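Local coordinates for protein putative sulfurtransferase DsrE (PDB 2HYB) that is of unknown function but, as a member of the DsrE/TusD family, could take part in oxidising intracellular sulfur, at residues F39-V44 / Q83-V88; D74-V79 / R108-G113. All blocks are in the same frame, centred on the assembly; numbering follows the deposited sequence.

Interaction 1: F39-V44 / Q83-V88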
ATOM      1  N   PHE A  39     -14.342  -8.129  -6.325  1.00 24.07           N
ATOM      2  CA  PHE A  39     -13.078  -7.416  -6.465  1.00 21.77           C
ATOM      3  C   PHE A  39     -13.299  -5.945  -6.687  1.00 22.09           C
ATOM      4  O   PHE A  39     -13.929  -5.549  -7.658  1.00 22.07           O
ATOM      5  CB  PHE A  39     -12.275  -7.956  -7.636  1.00 16.19           C
ATOM      6  CG  PHE A  39     -11.875  -9.386  -7.485  1.00 16.77           C
ATOM      7  CD1 PHE A  39     -12.739 -10.406  -7.859  1.00 15.16           C
ATOM      8  CD2 PHE A  39     -10.621  -9.725  -6.973  1.00 17.01           C
ATOM      9  CE1 PHE A  39     -12.365 -11.751  -7.732  1.00 15.01           C
ATOM     10  CE2 PHE A  39     -10.240 -11.066  -6.843  1.00 17.37           C
ATOM     11  CZ  PHE A  39     -11.120 -12.079  -7.230  1.00 15.38           C
ATOM     12  N   TYR A  40     -12.759  -5.136  -5.787  1.00 25.74           N
ATOM     13  CA  TYR A  40     -12.883  -3.690  -5.874  1.00 24.78           C
ATOM     14  C   TYR A  40     -11.472  -3.096  -5.863  1.00 24.81           C
ATOM     15  O   TYR A  40     -10.526  -3.803  -5.526  1.00 26.51           O
ATOM     16  CB  TYR A  40     -13.711  -3.198  -4.687  1.00 21.50           C
ATOM     17  CG  TYR A  40     -14.214  -1.794  -4.837  1.00 23.69           C
ATOM     18  CD1 TYR A  40     -14.684  -1.331  -6.065  1.00 22.86           C
ATOM     19  CD2 TYR A  40     -14.213  -0.913  -3.757  1.00 23.57           C
ATOM     20  CE1 TYR A  40     -15.129  -0.029  -6.211  1.00 23.48           C
ATOM     21  CE2 TYR A  40     -14.662   0.391  -3.902  1.00 22.81           C
ATOM     22  CZ  TYR A  40     -15.115   0.827  -5.131  1.00 24.29           C
ATOM     23  OH  TYR A  40     -15.543   2.127  -5.289  1.00 26.90           O
ATOM     24  N   HIS A  41     -11.321  -1.818  -6.222  1.00 17.13           N
ATOM     25  CA  HIS A  41      -9.995  -1.181  -6.266  1.00 16.97           C
ATOM     26  C   HIS A  41      -9.064  -2.046  -7.126  1.00 16.99           C
ATOM     27  O   HIS A  41      -9.519  -2.771  -8.014  1.00 14.27           O
ATOM     28  CB  HIS A  41      -9.374  -1.083  -4.868  1.00 24.30           C
ATOM     29  CG  HIS A  41     -10.236  -0.401  -3.850  1.00 25.97           C
ATOM     30  ND1 HIS A  41     -10.512   0.947  -3.882  1.00 27.08           N
ATOM     31  CD2 HIS A  41     -10.862  -0.887  -2.752  1.00 26.03           C
ATOM     32  CE1 HIS A  41     -11.271   1.264  -2.847  1.00 27.25           C
ATOM     33  NE2 HIS A  41     -11.497   0.168  -2.146  1.00 24.79           N
ATOM     34  N   ASP A  42      -7.761  -1.973  -6.854  1.00 18.00           N
ATOM     35  CA  ASP A  42      -6.780  -2.776  -7.580  1.00 18.14           C
ATOM     36  C   ASP A  42      -7.181  -4.259  -7.559  1.00 16.68           C
ATOM     37  O   ASP A  42      -6.629  -5.075  -8.299  1.00 14.93           O
ATOM     38  CB  ASP A  42      -5.380  -2.603  -6.976  1.00 31.17           C
ATOM     39  CG  ASP A  42      -4.600  -1.467  -7.626  1.00 34.15           C
ATOM     40  OD1 ASP A  42      -5.127  -0.864  -8.585  1.00 35.66           O
ATOM     41  OD2 ASP A  42      -3.464  -1.178  -7.186  1.00 33.76           O
ATOM     42  N   GLY A  43      -8.149  -4.610  -6.721  1.00 16.30           N
ATOM     43  CA  GLY A  43      -8.603  -5.990  -6.682  1.00 17.26           C
ATOM     44  C   GLY A  43      -9.076  -6.489  -8.051  1.00 18.47           C
ATOM     45  O   GLY A  43      -8.858  -7.651  -8.406  1.00 18.12           O
ATOM     46  N   VAL A  44      -9.716  -5.622  -8.833  1.00 17.47           N
ATOM     47  CA  VAL A  44     -10.198  -6.006 -10.149  1.00 17.10           C
ATOM     48  C   VAL A  44      -9.111  -6.592 -11.046  1.00 17.13           C
ATOM     49  O   VAL A  44      -9.412  -7.204 -12.064  1.00 19.08           O
ATOM     50  CB  VAL A  44     -10.820  -4.797 -10.897  1.00 24.38           C
ATOM     51  CG1 VAL A  44     -12.038  -4.278 -10.137  1.00 25.42           C
ATOM     52  CG2 VAL A  44      -9.770  -3.701 -11.079  1.00 24.01           C
ATOM     53  N   GLN A  83     -12.832   0.053 -15.392  1.00 32.42           N
ATOM     54  CA  GLN A  83     -12.643   1.079 -16.413  1.00 34.24           C
ATOM     55  C   GLN A  83     -11.434   1.940 -16.102  1.00 33.33           C
ATOM     56  O   GLN A  83     -10.734   2.394 -17.003  1.00 32.91           O
ATOM     57  CB  GLN A  83     -13.868   1.978 -16.478  1.00 49.22           C
ATOM     58  CG  GLN A  83     -15.130   1.272 -16.885  1.00 53.10           C
ATOM     59  CD  GLN A  83     -16.312   2.208 -16.879  1.00 55.26           C
ATOM     60  OE1 GLN A  83     -17.383   1.868 -17.372  1.00 58.35           O
ATOM     61  NE2 GLN A  83     -16.123   3.400 -16.314  1.00 56.01           N
ATOM     62  N   ARG A  84     -11.205   2.170 -14.816  1.00 31.85           N
ATOM     63  CA  ARG A  84     -10.093   2.998 -14.369  1.00 31.59           C
ATOM     64  C   ARG A  84      -8.724   2.325 -14.525  1.00 29.72           C
ATOM     65  O   ARG A  84      -7.742   2.959 -14.929  1.00 27.34           O
ATOM     66  CB  ARG A  84     -10.314   3.398 -12.900  1.00 36.72           C
ATOM     67  CG  ARG A  84      -9.973   4.848 -12.618  1.00 41.02           C
ATOM     68  CD  ARG A  84     -10.370   5.290 -11.220  1.00 42.67           C
ATOM     69  NE  ARG A  84     -11.739   4.916 -10.882  1.00 46.00           N
ATOM     70  CZ  ARG A  84     -12.519   5.622 -10.068  1.00 48.14           C
ATOM     71  NH1 ARG A  84     -12.067   6.745  -9.517  1.00 48.78           N
ATOM     72  NH2 ARG A  84     -13.745   5.198  -9.781  1.00 49.65           N
ATOM     73  N   ARG A  85      -8.680   1.030 -14.228  1.00 35.07           N
ATOM     74  CA  ARG A  85      -7.437   0.272 -14.274  1.00 35.60           C
ATOM     75  C   ARG A  85      -7.136  -0.494 -15.552  1.00 36.32           C
ATOM     76  O   ARG A  85      -5.972  -0.793 -15.826  1.00 37.08           O
ATOM     77  CB  ARG A  85      -7.394  -0.664 -13.072  1.00 26.16           C
ATOM     78  CG  ARG A  85      -7.472   0.103 -11.772  1.00 24.14           C
ATOM     79  CD  ARG A  85      -7.754  -0.779 -10.584  1.00 23.00           C
ATOM     80  NE  ARG A  85      -7.742   0.023  -9.361  1.00 25.75           N
ATOM     81  CZ  ARG A  85      -8.724   0.832  -8.966  1.00 23.87           C
ATOM     82  NH1 ARG A  85      -9.826   0.951  -9.689  1.00 23.87           N
ATOM     83  NH2 ARG A  85      -8.594   1.537  -7.850  1.00 21.85           N
ATOM     84  N   GLY A  86      -8.162  -0.819 -16.334  1.00 30.13           N
ATOM     85  CA  GLY A  86      -7.902  -1.526 -17.578  1.00 29.03           C
ATOM     86  C   GLY A  86      -8.399  -2.950 -17.747  1.00 27.70           C
ATOM     87  O   GLY A  86      -7.836  -3.700 -18.547  1.00 27.63           O
ATOM     88  N   ILE A  87      -9.435  -3.339 -17.008  1.00 21.64           N
ATOM     89  CA  ILE A  87      -9.991  -4.683 -17.154  1.00 21.76           C
ATOM     90  C   ILE A  87     -11.166  -4.553 -18.123  1.00 22.53           C
ATOM     91  O   ILE A  87     -12.100  -3.783 -17.871  1.00 20.77           O
ATOM     92  CB  ILE A  87     -10.469  -5.240 -15.817  1.00 21.84           C
ATOM     93  CG1 ILE A  87      -9.276  -5.394 -14.871  1.00 21.87           C
ATOM     94  CG2 ILE A  87     -11.149  -6.583 -16.031  1.00 20.87           C
ATOM     95  CD1 ILE A  87      -8.237  -6.386 -15.350  1.00 18.91           C
ATOM     96  N   VAL A  88     -11.105  -5.313 -19.221  1.00 23.33           N
ATOM     97  CA  VAL A  88     -12.108  -5.249 -20.283  1.00 25.16           C
ATOM     98  C   VAL A  88     -12.688  -6.586 -20.769  1.00 26.70           C
ATOM     99  O   VAL A  88     -11.954  -7.535 -21.047  1.00 26.31           O
ATOM    100  CB  VAL A  88     -11.508  -4.527 -21.531  1.00 33.69           C
ATOM    101  CG1 VAL A  88     -12.551  -4.378 -22.622  1.00 35.49           C
ATOM    102  CG2 VAL A  88     -10.936  -3.177 -21.133  1.00 34.86           C
TER
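Arg-85 reaches the 39-44 loop with CG anti to its carbonyl carbon (chi1 -59°) and the chain extended from CG to NE, which carries the guanidinium to Asp-42 and over the backbone of His-41. NE donates to Asp-42 OD1 at 2.9 Å with an N-H...O angle of 144°, a salt bridge through one nitrogen. The acceptor lies in the guanidinium plane, but the carboxylate is met on its anti side, somewhat out of its plane, and the two planes stand 89° apart, which excludes a paired, side-on grip. One guanidinium face rests on the His-41 peptide, Arg-85 CZ being 3.4 Å from His-41 C. In this alpha/beta fold with a parallel sheet, of the DsrE/TusD family, the 39-44 loop follows strand 33-39, and Arg-85 closes helix 79-85 just before Gly-86 leaves it with positive phi. Arg-85 NH1 bonds Ala-81 O, while NH2 bonds Gln-13 of the second subunit and forms a salt bridge with Glu-24 of the DsrF chain, which also accepts from His-41 ND1. Hence the buried charge joins three chains. Next to the salt bridge, Val-44 CG2 packs against Arg-85 CD at 3.6 Å, the side chains crossing at about a right angle. The same methyl lies 4.2 Å from Ile-87 CG1, which also sits 3.3 Å from Val-44 O; that oxygen is hydrogen-bonded to Ser-47 OG.

Interaction 2: D74-V79 / R108-G113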
ATOM      1  N   ASP A  74     -19.390 -17.220  -7.685  1.00 31.88           N
ATOM      2  CA  ASP A  74     -19.782 -16.052  -8.473  1.00 29.26           C
ATOM      3  C   ASP A  74     -18.773 -14.953  -8.212  1.00 27.67           C
ATOM      4  O   ASP A  74     -18.860 -14.248  -7.204  1.00 27.88           O
ATOM      5  CB  ASP A  74     -21.185 -15.560  -8.084  1.00 42.61           C
ATOM      6  CG  ASP A  74     -21.559 -14.256  -8.776  1.00 44.37           C
ATOM      7  OD1 ASP A  74     -21.346 -14.160 -10.001  1.00 46.03           O
ATOM      8  OD2 ASP A  74     -22.066 -13.330  -8.105  1.00 43.70           O
ATOM      9  N   MET A  75     -17.817 -14.811  -9.123  1.00 34.06           N
ATOM     10  CA  MET A  75     -16.781 -13.805  -8.972  1.00 32.46           C
ATOM     11  C   MET A  75     -17.095 -12.548  -9.799  1.00 32.03           C
ATOM     12  O   MET A  75     -17.159 -12.571 -11.030  1.00 31.73           O
ATOM     13  CB  MET A  75     -15.425 -14.422  -9.343  1.00 25.35           C
ATOM     14  CG  MET A  75     -15.152 -15.744  -8.603  1.00 22.01           C
ATOM     15  SD  MET A  75     -13.421 -16.134  -8.318  1.00 19.26           S
ATOM     16  CE  MET A  75     -12.853 -16.369  -9.933  1.00 21.00           C
ATOM     17  N   VAL A  76     -17.279 -11.444  -9.090  1.00 28.73           N
ATOM     18  CA  VAL A  76     -17.646 -10.173  -9.689  1.00 28.60           C
ATOM     19  C   VAL A  76     -16.538  -9.115  -9.687  1.00 29.37           C
ATOM     20  O   VAL A  76     -15.797  -8.983  -8.712  1.00 30.06           O
ATOM     21  CB  VAL A  76     -18.904  -9.640  -8.959  1.00 17.75           C
ATOM     22  CG1 VAL A  76     -19.369  -8.331  -9.554  1.00 16.12           C
ATOM     23  CG2 VAL A  76     -19.999 -10.706  -9.026  1.00 16.24           C
ATOM     24  N   VAL A  77     -16.441  -8.359 -10.781  1.00 28.77           N
ATOM     25  CA  VAL A  77     -15.432  -7.308 -10.916  1.00 27.00           C
ATOM     26  C   VAL A  77     -16.107  -5.950 -11.082  1.00 27.64           C
ATOM     27  O   VAL A  77     -16.809  -5.710 -12.063  1.00 28.72           O
ATOM     28  CB  VAL A  77     -14.506  -7.584 -12.132  1.00 20.93           C
ATOM     29  CG1 VAL A  77     -13.490  -6.463 -12.303  1.00 19.72           C
ATOM     30  CG2 VAL A  77     -13.798  -8.921 -11.943  1.00 20.06           C
ATOM     31  N   CYS A  78     -15.908  -5.073 -10.104  1.00 22.05           N
ATOM     32  CA  CYS A  78     -16.488  -3.747 -10.154  1.00 21.15           C
ATOM     33  C   CYS A  78     -16.190  -3.174 -11.518  1.00 22.94           C
ATOM     34  O   CYS A  78     -15.036  -3.168 -11.963  1.00 22.68           O
ATOM     35  CB  CYS A  78     -15.879  -2.842  -9.093  1.00 23.49           C
ATOM     36  SG  CYS A  78     -16.617  -1.188  -9.117  1.00 24.40           S
ATOM     37  N   VAL A  79     -17.236  -2.694 -12.182  1.00 28.34           N
ATOM     38  CA  VAL A  79     -17.110  -2.122 -13.513  1.00 28.48           C
ATOM     39  C   VAL A  79     -16.376  -0.797 -13.506  1.00 28.52           C
ATOM     40  O   VAL A  79     -15.492  -0.567 -14.330  1.00 29.05           O
ATOM     41  CB  VAL A  79     -18.484  -1.897 -14.149  1.00 37.92           C
ATOM     42  CG1 VAL A  79     -19.335  -1.023 -13.246  1.00 37.77           C
ATOM     43  CG2 VAL A  79     -18.319  -1.253 -15.505  1.00 37.36           C
ATOM     44  N   ARG A 108     -16.901 -12.052 -13.904  1.00 29.33           N
ATOM     45  CA  ARG A 108     -17.871 -11.263 -14.630  1.00 27.96           C
ATOM     46  C   ARG A 108     -17.771  -9.850 -14.107  1.00 27.32           C
ATOM     47  O   ARG A 108     -17.410  -9.623 -12.944  1.00 27.12           O
ATOM     48  CB  ARG A 108     -19.288 -11.814 -14.456  1.00 33.36           C
ATOM     49  CG  ARG A 108     -19.884 -11.678 -13.072  1.00 33.81           C
ATOM     50  CD  ARG A 108     -21.267 -12.312 -13.040  1.00 34.66           C
ATOM     51  NE  ARG A 108     -21.867 -12.221 -11.719  1.00 34.99           N
ATOM     52  CZ  ARG A 108     -22.616 -11.204 -11.299  1.00 37.88           C
ATOM     53  NH1 ARG A 108     -22.876 -10.178 -12.098  1.00 38.51           N
ATOM     54  NH2 ARG A 108     -23.102 -11.207 -10.066  1.00 39.10           N
ATOM     55  N   ILE A 109     -18.045  -8.900 -14.988  1.00 36.61           N
ATOM     56  CA  ILE A 109     -18.005  -7.497 -14.634  1.00 37.02           C
ATOM     57  C   ILE A 109     -19.424  -7.133 -14.264  1.00 37.55           C
ATOM     58  O   ILE A 109     -20.371  -7.643 -14.863  1.00 39.45           O
ATOM     59  CB  ILE A 109     -17.549  -6.642 -15.820  1.00 23.98           C
ATOM     60  CG1 ILE A 109     -16.085  -6.951 -16.126  1.00 23.31           C
ATOM     61  CG2 ILE A 109     -17.783  -5.167 -15.515  1.00 25.28           C
ATOM     62  CD1 ILE A 109     -15.387  -5.909 -16.978  1.00 24.66           C
ATOM     63  N   SER A 110     -19.582  -6.263 -13.278  1.00 26.83           N
ATOM     64  CA  SER A 110     -20.913  -5.884 -12.848  1.00 27.59           C
ATOM     65  C   SER A 110     -20.864  -4.629 -12.000  1.00 26.36           C
ATOM     66  O   SER A 110     -19.831  -3.968 -11.926  1.00 27.29           O
ATOM     67  CB  SER A 110     -21.554  -7.024 -12.054  1.00 57.21           C
ATOM     68  OG  SER A 110     -22.928  -6.777 -11.791  1.00 61.62           O
ATOM     69  N   GLY A 111     -21.980  -4.313 -11.357  1.00 30.27           N
ATOM     70  CA  GLY A 111     -22.050  -3.112 -10.548  1.00 30.85           C
ATOM     71  C   GLY A 111     -21.599  -3.223  -9.107  1.00 30.27           C
ATOM     72  O   GLY A 111     -21.568  -4.315  -8.527  1.00 30.46           O
ATOM     73  N   LEU A 112     -21.248  -2.073  -8.535  1.00 31.51           N
ATOM     74  CA  LEU A 112     -20.803  -1.984  -7.151  1.00 31.16           C
ATOM     75  C   LEU A 112     -21.944  -2.486  -6.267  1.00 31.24           C
ATOM     76  O   LEU A 112     -21.727  -2.948  -5.144  1.00 29.26           O
ATOM     77  CB  LEU A 112     -20.457  -0.530  -6.811  1.00 22.03           C
ATOM     78  CG  LEU A 112     -19.611  -0.299  -5.560  1.00 21.48           C
ATOM     79  CD1 LEU A 112     -18.515  -1.361  -5.479  1.00 20.20           C
ATOM     80  CD2 LEU A 112     -19.004   1.100  -5.600  1.00 18.55           C
ATOM     81  N   GLY A 113     -23.159  -2.394  -6.803  1.00 33.67           N
ATOM     82  CA  GLY A 113     -24.332  -2.847  -6.086  1.00 35.28           C
ATOM     83  C   GLY A 113     -24.220  -4.311  -5.720  1.00 36.19           C
ATOM     84  O   GLY A 113     -24.742  -4.743  -4.702  1.00 37.88           O
TER
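Val-79 and Ile-109 form an apolar contact, crossing at about a right angle with Val-79 CB 3.6 Å from Ile-109 CG2, and Val-77 packs on the same isoleucine. Val-77 and Ile-109 are paired in parallel strands 75-78 and 107-110, the latter outermost in the sheet within this chain, and the short axes diverge by 48°; Val-79 already starts helix 79-85. The ladder runs Arg-108 N to Met-75 O, Val-77 N to Arg-108 O (2.7 Å) and Ser-110 N to Val-77 O; Val-79 N to Ser-110 O continues it into the helix start. There Cys-78, by similarity the persulfide-forming residue, is the N-cap, and its SG lies 4.1 Å from Leu-112 CD1. On the other face, Arg-108 CG stands between backbone N and carbonyl carbon, and the extended chain brings one guanidinium face under Val-76 CG2, which sits toward the rim, 3.3 Å from NH2. Carboxylate and guanidinium planes are only 11° apart: Arg-108 NE meets the syn lone pair of Asp-74 OD1 at 2.6 Å and 176°, NH2 that of OD2 at 3.1 Å. Asp-74 OD2 also pairs with Arg-36 NE. Replacing Arg-108 by alanine would strip both bonds from the carboxylate and is likely to leave Asp-74 leaning on Arg-36 and Val-76 CG2 uncovered. Arg-108 NH2 also bonds Gln-114 OE1.

The centres of interactions 1 and 2 lie 10 Å apart: interaction 2 runs along strand 75-78, an inner strand of the parallel sheet, and interaction 1 lies beyond its C-terminal end. Their segments alternate along the chain: 39-44, 74-79, 83-88, 108-113. Strand 33-39 lies beside 75-78, and Phe-39 makes probable hydrogen bonds with Val-76 O (from its N, 2.9 Å) and Cys-78 N (from its O, 3.2 Å). Val-44 CG1 meets Val-77 CG1. Helix 79-85 carries the chain from one contact to the other. Cys-78, the presumed persulfide cysteine in interaction 2, is touched by Tyr-40 from the loop of interaction 1 (CE1 to SG 3.5 Å), near the interface with the DsrF chain, consistent with a sulfur-carrying site.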